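Local coordinates for protein putative dimetal phosphatase (Danio rerio, PDB 2NXF) that probably hydrolyses ADP-ribose and CDP-alcohols such as CDP-choline, using a dinuclear metal centre to split the diphosphate bond, at residues A211-S216 with H255-C260; P4-G9 with S137-F142; R193-N198 with D237-A242. All blocks are in the same frame, centred on the assembly; numbering follows the deposited sequence.

Contact 1 of 3, residues A211-S216 with H255-C260; sequences AVLTLS and HQSVLC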
ATOM      1  N   ALA A 211      -2.175 -18.235  -8.056  1.00 24.32           N
ATOM      2  CA  ALA A 211      -2.352 -19.534  -7.376  1.00 23.90           C
ATOM      3  C   ALA A 211      -3.156 -19.389  -6.091  1.00 23.44           C
ATOM      4  O   ALA A 211      -4.069 -20.181  -5.833  1.00 22.77           O
ATOM      5  CB  ALA A 211      -0.990 -20.168  -7.077  1.00 24.69           C
ATOM      6  N   VAL A 212      -2.804 -18.383  -5.288  1.00 23.83           N
ATOM      7  CA  VAL A 212      -3.545 -18.078  -4.042  1.00 23.14           C
ATOM      8  C   VAL A 212      -5.028 -17.889  -4.376  1.00 23.35           C
ATOM      9  O   VAL A 212      -5.914 -18.471  -3.736  1.00 22.85           O
ATOM     10  CB  VAL A 212      -2.950 -16.840  -3.324  1.00 23.31           C
ATOM     11  CG1 VAL A 212      -3.817 -16.421  -2.129  1.00 23.49           C
ATOM     12  CG2 VAL A 212      -1.531 -17.174  -2.830  1.00 24.23           C
ATOM     13  N   LEU A 213      -5.300 -17.105  -5.421  1.00 22.48           N
ATOM     14  CA  LEU A 213      -6.693 -16.827  -5.788  1.00 22.79           C
ATOM     15  C   LEU A 213      -7.468 -18.027  -6.319  1.00 22.56           C
ATOM     16  O   LEU A 213      -8.665 -18.160  -6.058  1.00 22.42           O
ATOM     17  CB  LEU A 213      -6.751 -15.653  -6.776  1.00 22.69           C
ATOM     18  CG  LEU A 213      -6.224 -14.323  -6.202  1.00 23.71           C
ATOM     19  CD1 LEU A 213      -6.291 -13.229  -7.270  1.00 26.10           C
ATOM     20  CD2 LEU A 213      -6.940 -13.861  -4.897  1.00 24.73           C
ATOM     21  N   THR A 214      -6.795 -18.912  -7.059  1.00 22.20           N
ATOM     22  CA  THR A 214      -7.398 -20.157  -7.527  1.00 22.35           C
ATOM     23  C   THR A 214      -7.845 -21.001  -6.324  1.00 22.35           C
ATOM     24  O   THR A 214      -8.968 -21.503  -6.282  1.00 22.71           O
ATOM     25  CB  THR A 214      -6.412 -20.944  -8.409  1.00 22.66           C
ATOM     26  OG1 THR A 214      -6.168 -20.217  -9.627  1.00 24.45           O
ATOM     27  CG2 THR A 214      -6.945 -22.350  -8.733  1.00 20.69           C
ATOM     28  N   LEU A 215      -6.974 -21.112  -5.330  1.00 22.86           N
ATOM     29  CA  LEU A 215      -7.305 -21.897  -4.157  1.00 23.86           C
ATOM     30  C   LEU A 215      -8.443 -21.229  -3.382  1.00 22.72           C
ATOM     31  O   LEU A 215      -9.382 -21.910  -2.972  1.00 22.95           O
ATOM     32  CB  LEU A 215      -6.071 -22.141  -3.299  1.00 24.03           C
ATOM     33  CG  LEU A 215      -4.962 -23.008  -3.955  1.00 27.06           C
ATOM     34  CD1 LEU A 215      -4.091 -23.480  -2.816  1.00 32.38           C
ATOM     35  CD2 LEU A 215      -5.477 -24.212  -4.734  1.00 30.97           C
ATOM     36  N   SER A 216      -8.384 -19.903  -3.244  1.00 23.17           N
ATOM     37  CA  SER A 216      -9.483 -19.155  -2.610  1.00 22.90           C
ATOM     38  C   SER A 216     -10.821 -19.330  -3.318  1.00 22.37           C
ATOM     39  O   SER A 216     -11.852 -19.499  -2.656  1.00 23.35           O
ATOM     40  CB  SER A 216      -9.110 -17.691  -2.494  1.00 22.76           C
ATOM     41  OG  SER A 216      -8.135 -17.546  -1.471  1.00 24.74           O
ATOM     42  N   HIS A 255     -10.708 -14.284 -11.164  1.00 25.37           N
ATOM     43  CA  HIS A 255     -11.041 -14.915  -9.889  1.00 25.16           C
ATOM     44  C   HIS A 255     -12.189 -14.250  -9.146  1.00 25.08           C
ATOM     45  O   HIS A 255     -12.065 -13.098  -8.699  1.00 25.04           O
ATOM     46  CB  HIS A 255      -9.800 -14.938  -8.992  1.00 24.82           C
ATOM     47  CG  HIS A 255      -8.673 -15.732  -9.568  1.00 23.79           C
ATOM     48  ND1 HIS A 255      -8.666 -17.109  -9.574  1.00 25.39           N
ATOM     49  CD2 HIS A 255      -7.520 -15.344 -10.166  1.00 24.77           C
ATOM     50  CE1 HIS A 255      -7.560 -17.539 -10.160  1.00 26.37           C
ATOM     51  NE2 HIS A 255      -6.842 -16.486 -10.513  1.00 25.31           N
ATOM     52  N   GLN A 256     -13.274 -15.013  -8.968  1.00 25.60           N
ATOM     53  CA  GLN A 256     -14.435 -14.515  -8.230  1.00 26.33           C
ATOM     54  C   GLN A 256     -14.185 -14.294  -6.737  1.00 25.51           C
ATOM     55  O   GLN A 256     -14.951 -13.571  -6.076  1.00 25.94           O
ATOM     56  CB  GLN A 256     -15.675 -15.389  -8.471  1.00 26.98           C
ATOM     57  CG  GLN A 256     -16.296 -15.153  -9.847  1.00 32.17           C
ATOM     58  CD  GLN A 256     -17.821 -15.132  -9.829  1.00 37.76           C
ATOM     59  OE1 GLN A 256     -18.465 -16.018 -10.390  1.00 40.86           O
ATOM     60  NE2 GLN A 256     -18.402 -14.112  -9.187  1.00 41.38           N
ATOM     61  N   SER A 257     -13.112 -14.880  -6.206  1.00 24.33           N
ATOM     62  CA  SER A 257     -12.789 -14.728  -4.783  1.00 24.21           C
ATOM     63  C   SER A 257     -12.308 -13.329  -4.401  1.00 23.70           C
ATOM     64  O   SER A 257     -12.301 -12.982  -3.226  1.00 24.25           O
ATOM     65  CB  SER A 257     -11.740 -15.753  -4.338  1.00 24.26           C
ATOM     66  OG  SER A 257     -10.571 -15.620  -5.111  1.00 23.74           O
ATOM     67  N   VAL A 258     -11.890 -12.526  -5.380  1.00 23.75           N
ATOM     68  CA  VAL A 258     -11.391 -11.187  -5.081  1.00 23.87           C
ATOM     69  C   VAL A 258     -12.542 -10.305  -4.565  1.00 24.29           C
ATOM     70  O   VAL A 258     -13.558 -10.126  -5.247  1.00 24.71           O
ATOM     71  CB  VAL A 258     -10.766 -10.539  -6.320  1.00 23.04           C
ATOM     72  CG1 VAL A 258     -10.300  -9.109  -6.002  1.00 23.52           C
ATOM     73  CG2 VAL A 258      -9.614 -11.421  -6.878  1.00 23.39           C
ATOM     74  N   LEU A 259     -12.359  -9.771  -3.362  1.00 23.90           N
ATOM     75  CA  LEU A 259     -13.345  -8.882  -2.769  1.00 24.71           C
ATOM     76  C   LEU A 259     -12.934  -7.453  -3.072  1.00 24.85           C
ATOM     77  O   LEU A 259     -13.706  -6.683  -3.651  1.00 25.20           O
ATOM     78  CB  LEU A 259     -13.473  -9.126  -1.263  1.00 25.02           C
ATOM     79  CG  LEU A 259     -14.398  -8.173  -0.491  1.00 24.80           C
ATOM     80  CD1 LEU A 259     -15.849  -8.206  -0.997  1.00 25.78           C
ATOM     81  CD2 LEU A 259     -14.301  -8.479   1.004  1.00 25.34           C
ATOM     82  N   CYS A 260     -11.700  -7.108  -2.707  1.00 24.91           N
ATOM     83  CA  CYS A 260     -11.230  -5.747  -2.945  1.00 24.63           C
ATOM     84  C   CYS A 260      -9.720  -5.702  -3.062  1.00 24.64           C
ATOM     85  O   CYS A 260      -9.010  -6.611  -2.604  1.00 25.79           O
ATOM     86  CB  CYS A 260     -11.709  -4.822  -1.833  1.00 25.50           C
ATOM     87  SG  CYS A 260     -11.176  -5.319  -0.177  1.00 28.51           S
TER
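Leu-213 and His-255 join helix 203-219 to the type I turn that leads into strand 258-263, at the close of a beta-alpha-beta crossover made of strand 222-227, helix 245-253 and strand 258-263. The imidazole of His-255 lies against the flank of the helix. Leu-213 CB sits over one face in a CH-pi contact, 3.5 Å from the ring centroid and 16° off the ring normal, shifted toward CG and CD2. The edge of the ring is met by Thr-214 OG1, which stands near the ring plane 3.1 Å from His-255 CE1; this hydroxyl also bonds back to the carbonyl of Asp-210. Histidine suits the place because both its nitrogens are used. NE2 is hydrogen-bonded to Asp-210 and ND1 to Asp-217, two turns further along the helix, which fixes the ring's rotation and is likely to favour its charged form. Ser-257, with OG between the backbone N and the carbonyl carbon (chi1 58°), turns its hydroxyl to the other oxygen of Asp-217. That small side chain lets the turn come close: Ser-257 OG is 3.6 Å from Ser-216 CB. An apolar pair adds to this, Leu-213 CD1 meeting Val-258 CG2 at 3.8 Å. Ser-216 sends its own hydroxyl to Glu-221, just before strand 222-227. Leu-213 also touches Val-223 of that strand and Val-251 and Leu-252 of helix 245-253, while Val-212, one residue earlier, packs on Arg-143 and Val-145 of strand 142-146.

Contact 2 of 3, residues P4-G9 with S137-F142; sequences PVFTFG and SPAPNF
Phe-6 and Ala-139 bring the two backbones nearest, 6.4 Å between their CA atoms. At the start of strand 6-11, Val-5 and Phe-6 sit opposite the single residue Leu-301 in a classic beta bulge, while the other segment turns a corner at Pro-138 and runs into a type II turn from Ala-139 to Phe-142. Proline at the second turn position and asparagine at the third, with phi at 76°, suit that turn. It is closed by Phe-142 N to Ala-139 O at 3.1 Å, and Ser-137 OG adds a bond of 2.7 Å to Phe-142 O. This hairpin end belongs to the second of the two sheets of the calcineurin-like fold, so the contact bridges one sheet to the other through apolar groups. With CG anti to the backbone N (chi1 -166°), the Phe-6 side chain extends to Pro-138, whose CB lies over one ring face in a CH-pi contact, toward the rim and 3.4 Å from Phe-6 CZ, the two side chains meeting at about a right angle. Ala-139 CB, small enough to fit between neighbours, touches Phe-6 CB at 3.9 Å and Val-5 CG1 at 3.8 Å. The same Val-5 methyl reaches Phe-142 CE2 at 3.9 Å, on a ring that also packs against Leu-301 and Arg-222.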
ATOM      1  N   PRO A   4     -20.021  -8.616  13.006  1.00 29.07           N
ATOM      2  CA  PRO A   4     -18.898  -8.828  12.060  1.00 27.92           C
ATOM      3  C   PRO A   4     -18.038 -10.059  12.344  1.00 27.39           C
ATOM      4  O   PRO A   4     -17.842 -10.428  13.508  1.00 28.23           O
ATOM      5  CB  PRO A   4     -18.054  -7.549  12.185  1.00 27.99           C
ATOM      6  CG  PRO A   4     -18.413  -6.937  13.467  1.00 28.61           C
ATOM      7  CD  PRO A   4     -19.762  -7.476  13.912  1.00 28.61           C
ATOM      8  N   VAL A   5     -17.574 -10.699  11.273  1.00 25.42           N
ATOM      9  CA  VAL A   5     -16.669 -11.836  11.363  1.00 24.95           C
ATOM     10  C   VAL A   5     -15.271 -11.358  11.768  1.00 24.73           C
ATOM     11  O   VAL A   5     -14.550 -12.060  12.488  1.00 24.68           O
ATOM     12  CB  VAL A   5     -16.591 -12.598  10.010  1.00 25.02           C
ATOM     13  CG1 VAL A   5     -15.601 -13.756  10.078  1.00 25.47           C
ATOM     14  CG2 VAL A   5     -17.967 -13.113   9.606  1.00 26.69           C
ATOM     15  N   PHE A   6     -14.885 -10.175  11.285  1.00 23.25           N
ATOM     16  CA  PHE A   6     -13.543  -9.661  11.505  1.00 22.94           C
ATOM     17  C   PHE A   6     -13.553  -8.148  11.345  1.00 23.68           C
ATOM     18  O   PHE A   6     -14.309  -7.618  10.534  1.00 23.74           O
ATOM     19  CB  PHE A   6     -12.576 -10.287  10.484  1.00 23.32           C
ATOM     20  CG  PHE A   6     -11.112 -10.089  10.809  1.00 23.76           C
ATOM     21  CD1 PHE A   6     -10.512 -10.789  11.864  1.00 22.88           C
ATOM     22  CD2 PHE A   6     -10.325  -9.236  10.039  1.00 23.99           C
ATOM     23  CE1 PHE A   6      -9.132 -10.603  12.138  1.00 22.21           C
ATOM     24  CE2 PHE A   6      -8.960  -9.048  10.313  1.00 24.95           C
ATOM     25  CZ  PHE A   6      -8.373  -9.737  11.370  1.00 24.19           C
ATOM     26  N   THR A   7     -12.702  -7.469  12.108  1.00 23.06           N
ATOM     27  CA  THR A   7     -12.681  -5.998  12.146  1.00 23.60           C
ATOM     28  C   THR A   7     -11.223  -5.558  12.138  1.00 23.38           C
ATOM     29  O   THR A   7     -10.424  -6.053  12.928  1.00 23.35           O
ATOM     30  CB  THR A   7     -13.354  -5.476  13.452  1.00 23.23           C
ATOM     31  OG1 THR A   7     -14.730  -5.899  13.521  1.00 25.20           O
ATOM     32  CG2 THR A   7     -13.287  -3.959  13.516  1.00 25.02           C
ATOM     33  N   PHE A   8     -10.854  -4.646  11.233  1.00 23.00           N
ATOM     34  CA  PHE A   8      -9.441  -4.234  11.156  1.00 23.25           C
ATOM     35  C   PHE A   8      -9.301  -2.759  10.817  1.00 23.66           C
ATOM     36  O   PHE A   8     -10.141  -2.214  10.115  1.00 24.27           O
ATOM     37  CB  PHE A   8      -8.633  -5.107  10.196  1.00 24.25           C
ATOM     38  CG  PHE A   8      -9.094  -5.058   8.754  1.00 23.75           C
ATOM     39  CD1 PHE A   8      -8.390  -4.322   7.799  1.00 27.68           C
ATOM     40  CD2 PHE A   8     -10.217  -5.791   8.351  1.00 27.35           C
ATOM     41  CE1 PHE A   8      -8.803  -4.309   6.466  1.00 28.00           C
ATOM     42  CE2 PHE A   8     -10.654  -5.773   7.030  1.00 27.76           C
ATOM     43  CZ  PHE A   8      -9.950  -5.035   6.091  1.00 25.84           C
ATOM     44  N   GLY A   9      -8.255  -2.127  11.339  1.00 23.55           N
ATOM     45  CA  GLY A   9      -7.957  -0.726  10.977  1.00 22.68           C
ATOM     46  C   GLY A   9      -7.209  -0.614   9.652  1.00 24.08           C
ATOM     47  O   GLY A   9      -6.499  -1.532   9.263  1.00 24.31           O
ATOM     48  N   SER A 137      -4.977 -16.271   6.548  1.00 23.91           N
ATOM     49  CA  SER A 137      -6.392 -16.153   6.812  1.00 23.94           C
ATOM     50  C   SER A 137      -6.613 -15.634   8.233  1.00 24.83           C
ATOM     51  O   SER A 137      -6.319 -16.339   9.185  1.00 25.95           O
ATOM     52  CB  SER A 137      -7.084 -17.501   6.616  1.00 23.85           C
ATOM     53  OG  SER A 137      -8.449 -17.390   6.972  1.00 23.31           O
ATOM     54  N   PRO A 138      -7.154 -14.409   8.369  1.00 26.05           N
ATOM     55  CA  PRO A 138      -7.418 -13.802   9.677  1.00 26.49           C
ATOM     56  C   PRO A 138      -8.693 -14.320  10.351  1.00 26.70           C
ATOM     57  O   PRO A 138      -8.864 -14.159  11.569  1.00 27.42           O
ATOM     58  CB  PRO A 138      -7.591 -12.321   9.327  1.00 26.54           C
ATOM     59  CG  PRO A 138      -8.189 -12.337   7.943  1.00 27.04           C
ATOM     60  CD  PRO A 138      -7.531 -13.514   7.256  1.00 25.90           C
ATOM     61  N   ALA A 139      -9.577 -14.945   9.570  1.00 26.44           N
ATOM     62  CA  ALA A 139     -10.914 -15.331  10.025  1.00 26.14           C
ATOM     63  C   ALA A 139     -11.490 -16.319   9.019  1.00 25.61           C
ATOM     64  O   ALA A 139     -11.109 -16.278   7.841  1.00 24.60           O
ATOM     65  CB  ALA A 139     -11.812 -14.096  10.117  1.00 25.87           C
ATOM     66  N   PRO A 140     -12.422 -17.182   9.458  1.00 25.80           N
ATOM     67  CA  PRO A 140     -12.971 -18.201   8.566  1.00 25.60           C
ATOM     68  C   PRO A 140     -13.552 -17.595   7.288  1.00 24.74           C
ATOM     69  O   PRO A 140     -14.313 -16.627   7.365  1.00 25.26           O
ATOM     70  CB  PRO A 140     -14.089 -18.839   9.410  1.00 26.27           C
ATOM     71  CG  PRO A 140     -13.648 -18.631  10.818  1.00 26.65           C
ATOM     72  CD  PRO A 140     -13.021 -17.267  10.809  1.00 25.61           C
ATOM     73  N   ASN A 141     -13.167 -18.156   6.137  1.00 24.34           N
ATOM     74  CA  ASN A 141     -13.685 -17.756   4.814  1.00 23.57           C
ATOM     75  C   ASN A 141     -13.115 -16.441   4.268  1.00 23.51           C
ATOM     76  O   ASN A 141     -13.617 -15.926   3.259  1.00 23.68           O
ATOM     77  CB  ASN A 141     -15.231 -17.697   4.793  1.00 24.42           C
ATOM     78  CG  ASN A 141     -15.880 -18.974   5.305  1.00 25.09           C
ATOM     79  OD1 ASN A 141     -16.668 -18.953   6.260  1.00 28.69           O
ATOM     80  ND2 ASN A 141     -15.561 -20.092   4.672  1.00 22.60           N
ATOM     81  N   PHE A 142     -12.107 -15.895   4.946  1.00 22.34           N
ATOM     82  CA  PHE A 142     -11.424 -14.669   4.489  1.00 22.38           C
ATOM     83  C   PHE A 142      -9.939 -14.864   4.374  1.00 23.58           C
ATOM     84  O   PHE A 142      -9.340 -15.646   5.136  1.00 24.49           O
ATOM     85  CB  PHE A 142     -11.718 -13.484   5.419  1.00 21.98           C
ATOM     86  CG  PHE A 142     -13.149 -13.063   5.386  1.00 21.78           C
ATOM     87  CD1 PHE A 142     -13.598 -12.212   4.386  1.00 21.47           C
ATOM     88  CD2 PHE A 142     -14.064 -13.551   6.325  1.00 23.04           C
ATOM     89  CE1 PHE A 142     -14.942 -11.846   4.317  1.00 20.30           C
ATOM     90  CE2 PHE A 142     -15.414 -13.175   6.274  1.00 23.32           C
ATOM     91  CZ  PHE A 142     -15.844 -12.326   5.268  1.00 21.24           C
TER

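Contact 3 of 3, residues R193-N198 with D237-A242; sequences RFVKFN and DPICLA
Asn-198 ND2 makes the hydrogen bond that ties 193-198 to the 3-10 segment 238-240. It gives one N-H to Ile-239 O at 2.8 Å, nearly straight at 162°, with the oxygen in the amide plane although the donor stands above the carbonyl plane. The second N-H goes to Arg-193 O at 2.9 Å, tying the loop to itself. OD1 accepts from NE2 of His-265, a zinc ligand. Asparagine suits the site because one carboxamide offers two N-H groups and an acceptor. An alanine here would probably leave the carbonyls of Ile-239 and Arg-193 without this donor and the N-H of His-265 without its acceptor, so that this zinc ligand would be less firmly oriented. Within 237-242, Asp-237 OD1 accepts from Ile-239 N in an Asx turn at the start of the 3-10 segment.

The alkyl part of Arg-193 runs past the carbonyl oxygens of Pro-238, Leu-241 and Ala-242. CB rests 3.3 Å from Pro-238 O, and the extended chain carries CD to 3.2 Å from Ala-242 O. The charged end is held elsewhere, NE by Trp-243 O and NH1 by Leu-190 O, while Phe-194 CE2 lies over the centre of the guanidinium.

Among apolar groups, Phe-197 CZ meets Ile-239 CG1 at 3.8 Å, and Val-195 CG2 sits over the centre of the phenyl ring. Phe-197 also touches Asn-96 and comes about 6 Å from a zinc ion, side chain to metal. These loops thus border the dinuclear metal site of a calcineurin-like phosphoesterase, Asn-198 acting as a second-shell residue behind His-265.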
ATOM      1  N   ARG A 193       2.811   6.593 -15.630  1.00 22.71           N
ATOM      2  CA  ARG A 193       3.159   5.691 -14.522  1.00 23.23           C
ATOM      3  C   ARG A 193       4.612   5.228 -14.539  1.00 23.20           C
ATOM      4  O   ARG A 193       5.110   4.713 -13.535  1.00 22.93           O
ATOM      5  CB  ARG A 193       2.228   4.471 -14.497  1.00 23.44           C
ATOM      6  CG  ARG A 193       2.486   3.445 -15.599  1.00 23.79           C
ATOM      7  CD  ARG A 193       1.365   2.391 -15.600  1.00 23.65           C
ATOM      8  NE  ARG A 193       1.608   1.294 -16.533  1.00 25.25           N
ATOM      9  CZ  ARG A 193       1.351   1.327 -17.843  1.00 25.18           C
ATOM     10  NH1 ARG A 193       0.871   2.432 -18.432  1.00 24.13           N
ATOM     11  NH2 ARG A 193       1.587   0.248 -18.593  1.00 27.16           N
ATOM     12  N   PHE A 194       5.287   5.383 -15.685  1.00 23.19           N
ATOM     13  CA  PHE A 194       6.666   4.908 -15.808  1.00 23.46           C
ATOM     14  C   PHE A 194       7.652   5.928 -15.260  1.00 24.08           C
ATOM     15  O   PHE A 194       8.348   6.636 -16.010  1.00 23.39           O
ATOM     16  CB  PHE A 194       6.979   4.505 -17.258  1.00 23.51           C
ATOM     17  CG  PHE A 194       6.288   3.225 -17.665  1.00 24.06           C
ATOM     18  CD1 PHE A 194       6.713   1.998 -17.145  1.00 25.27           C
ATOM     19  CD2 PHE A 194       5.200   3.248 -18.528  1.00 24.47           C
ATOM     20  CE1 PHE A 194       6.068   0.813 -17.500  1.00 25.96           C
ATOM     21  CE2 PHE A 194       4.550   2.068 -18.893  1.00 25.98           C
ATOM     22  CZ  PHE A 194       4.989   0.851 -18.382  1.00 25.06           C
ATOM     23  N   VAL A 195       7.692   5.963 -13.930  1.00 24.12           N
ATOM     24  CA  VAL A 195       8.545   6.841 -13.144  1.00 24.80           C
ATOM     25  C   VAL A 195       9.224   6.014 -12.056  1.00 24.88           C
ATOM     26  O   VAL A 195       8.730   4.941 -11.689  1.00 25.26           O
ATOM     27  CB  VAL A 195       7.746   8.002 -12.471  1.00 24.38           C
ATOM     28  CG1 VAL A 195       7.306   9.005 -13.530  1.00 25.64           C
ATOM     29  CG2 VAL A 195       6.542   7.477 -11.681  1.00 25.24           C
ATOM     30  N   LYS A 196      10.343   6.535 -11.560  1.00 24.85           N
ATOM     31  CA  LYS A 196      11.226   5.876 -10.602  1.00 25.11           C
ATOM     32  C   LYS A 196      10.547   5.628  -9.249  1.00 25.16           C
ATOM     33  O   LYS A 196      10.927   4.705  -8.508  1.00 24.75           O
ATOM     34  CB  LYS A 196      12.467   6.767 -10.426  1.00 25.35           C
ATOM     35  CG  LYS A 196      13.595   6.209  -9.609  1.00 27.34           C
ATOM     36  CD  LYS A 196      14.739   7.223  -9.573  1.00 26.87           C
ATOM     37  CE  LYS A 196      15.678   6.943  -8.420  1.00 30.87           C
ATOM     38  NZ  LYS A 196      16.901   7.813  -8.470  1.00 32.46           N
ATOM     39  N   PHE A 197       9.538   6.443  -8.919  1.00 24.19           N
ATOM     40  CA  PHE A 197       8.852   6.253  -7.635  1.00 24.87           C
ATOM     41  C   PHE A 197       7.743   5.186  -7.671  1.00 24.86           C
ATOM     42  O   PHE A 197       7.077   4.962  -6.669  1.00 25.51           O
ATOM     43  CB  PHE A 197       8.364   7.581  -7.048  1.00 24.62           C
ATOM     44  CG  PHE A 197       7.393   8.351  -7.910  1.00 25.78           C
ATOM     45  CD1 PHE A 197       6.020   8.042  -7.893  1.00 25.97           C
ATOM     46  CD2 PHE A 197       7.828   9.453  -8.663  1.00 27.36           C
ATOM     47  CE1 PHE A 197       5.091   8.799  -8.637  1.00 26.50           C
ATOM     48  CE2 PHE A 197       6.903  10.229  -9.417  1.00 28.70           C
ATOM     49  CZ  PHE A 197       5.549   9.905  -9.402  1.00 26.33           C
ATOM     50  N   ASN A 198       7.559   4.554  -8.835  1.00 24.90           N
ATOM     51  CA  ASN A 198       6.687   3.402  -8.970  1.00 25.15           C
ATOM     52  C   ASN A 198       7.476   2.111  -9.179  1.00 25.45           C
ATOM     53  O   ASN A 198       8.709   2.093  -9.139  1.00 25.84           O
ATOM     54  CB  ASN A 198       5.663   3.608 -10.096  1.00 25.40           C
ATOM     55  CG  ASN A 198       4.694   4.720  -9.794  1.00 25.02           C
ATOM     56  OD1 ASN A 198       4.451   5.059  -8.620  1.00 25.51           O
ATOM     57  ND2 ASN A 198       4.100   5.283 -10.840  1.00 24.68           N
ATOM     58  N   ASP A 237      -4.865   8.356  -9.872  1.00 25.86           N
ATOM     59  CA  ASP A 237      -4.249   9.117 -10.958  1.00 26.76           C
ATOM     60  C   ASP A 237      -3.278   8.197 -11.721  1.00 25.98           C
ATOM     61  O   ASP A 237      -2.589   7.385 -11.101  1.00 25.35           O
ATOM     62  CB  ASP A 237      -3.515  10.333 -10.403  1.00 28.21           C
ATOM     63  CG  ASP A 237      -3.043  11.271 -11.498  1.00 32.35           C
ATOM     64  OD1 ASP A 237      -1.965  11.036 -12.089  1.00 37.34           O
ATOM     65  OD2 ASP A 237      -3.761  12.255 -11.811  1.00 37.83           O
ATOM     66  N   PRO A 238      -3.225   8.314 -13.066  1.00 26.22           N
ATOM     67  CA  PRO A 238      -2.324   7.456 -13.861  1.00 26.09           C
ATOM     68  C   PRO A 238      -0.865   7.490 -13.384  1.00 26.11           C
ATOM     69  O   PRO A 238      -0.177   6.476 -13.468  1.00 25.82           O
ATOM     70  CB  PRO A 238      -2.406   8.048 -15.265  1.00 26.46           C
ATOM     71  CG  PRO A 238      -3.650   8.802 -15.310  1.00 27.36           C
ATOM     72  CD  PRO A 238      -4.002   9.231 -13.918  1.00 26.32           C
ATOM     73  N   ILE A 239      -0.402   8.626 -12.862  1.00 25.79           N
ATOM     74  CA  ILE A 239       0.996   8.702 -12.431  1.00 25.50           C
ATOM     75  C   ILE A 239       1.285   7.800 -11.244  1.00 25.84           C
ATOM     76  O   ILE A 239       2.452   7.556 -10.928  1.00 25.59           O
ATOM     77  CB  ILE A 239       1.479  10.145 -12.141  1.00 25.68           C
ATOM     78  CG1 ILE A 239       3.022  10.219 -12.250  1.00 24.85           C
ATOM     79  CG2 ILE A 239       0.956  10.635 -10.782  1.00 26.71           C
ATOM     80  CD1 ILE A 239       3.591  11.649 -12.318  1.00 26.06           C
ATOM     81  N   CYS A 240       0.225   7.333 -10.565  1.00 24.96           N
ATOM     82  CA  CYS A 240       0.395   6.519  -9.361  1.00 24.98           C
ATOM     83  C   CYS A 240       0.259   5.016  -9.587  1.00 24.06           C
ATOM     84  O   CYS A 240       0.379   4.236  -8.642  1.00 24.63           O
ATOM     85  CB  CYS A 240      -0.614   6.956  -8.299  1.00 25.32           C
ATOM     86  SG  CYS A 240      -0.274   8.605  -7.716  1.00 31.41           S
ATOM     87  N   LEU A 241      -0.008   4.595 -10.817  1.00 23.43           N
ATOM     88  CA  LEU A 241      -0.290   3.160 -11.067  1.00 23.08           C
ATOM     89  C   LEU A 241       0.987   2.326 -11.117  1.00 23.52           C
ATOM     90  O   LEU A 241       2.044   2.815 -11.575  1.00 23.82           O
ATOM     91  CB  LEU A 241      -0.993   2.997 -12.428  1.00 23.15           C
ATOM     92  CG  LEU A 241      -2.381   3.637 -12.536  1.00 22.04           C
ATOM     93  CD1 LEU A 241      -2.839   3.716 -13.992  1.00 22.98           C
ATOM     94  CD2 LEU A 241      -3.372   2.847 -11.665  1.00 24.92           C
ATOM     95  N   ALA A 242       0.877   1.064 -10.709  1.00 23.47           N
ATOM     96  CA  ALA A 242       1.964   0.088 -10.922  1.00 22.85           C
ATOM     97  C   ALA A 242       2.368  -0.005 -12.380  1.00 22.99           C
ATOM     98  O   ALA A 242       1.540   0.112 -13.291  1.00 22.23           O
ATOM     99  CB  ALA A 242       1.569  -1.297 -10.433  1.00 22.26           C
TER

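How the contacts relate
Contacts 1 and 2 both reach the sheet containing strands 142-146, 222-227 and 258-263, and their nearest atoms are about 5 Å apart. Contact 1 is buried and sets a helix against that sheet, mixing apolar packing with carboxylate-held polar groups; contact 2, partly buried, bridges the two sheets through apolar side chains at a hairpin end. Contact 3, also partly buried, lies across the chain's centre from contact 2, about 31 Å between centres, and joins two loops rather than regular elements. Its chemistry differs: a carboxamide-to-carbonyl bond, with apolar and alkyl contacts around it, near the metals. Contacts 1 and 3 interleave along the chain, so each loop of contact 3 is followed by a segment of contact 1.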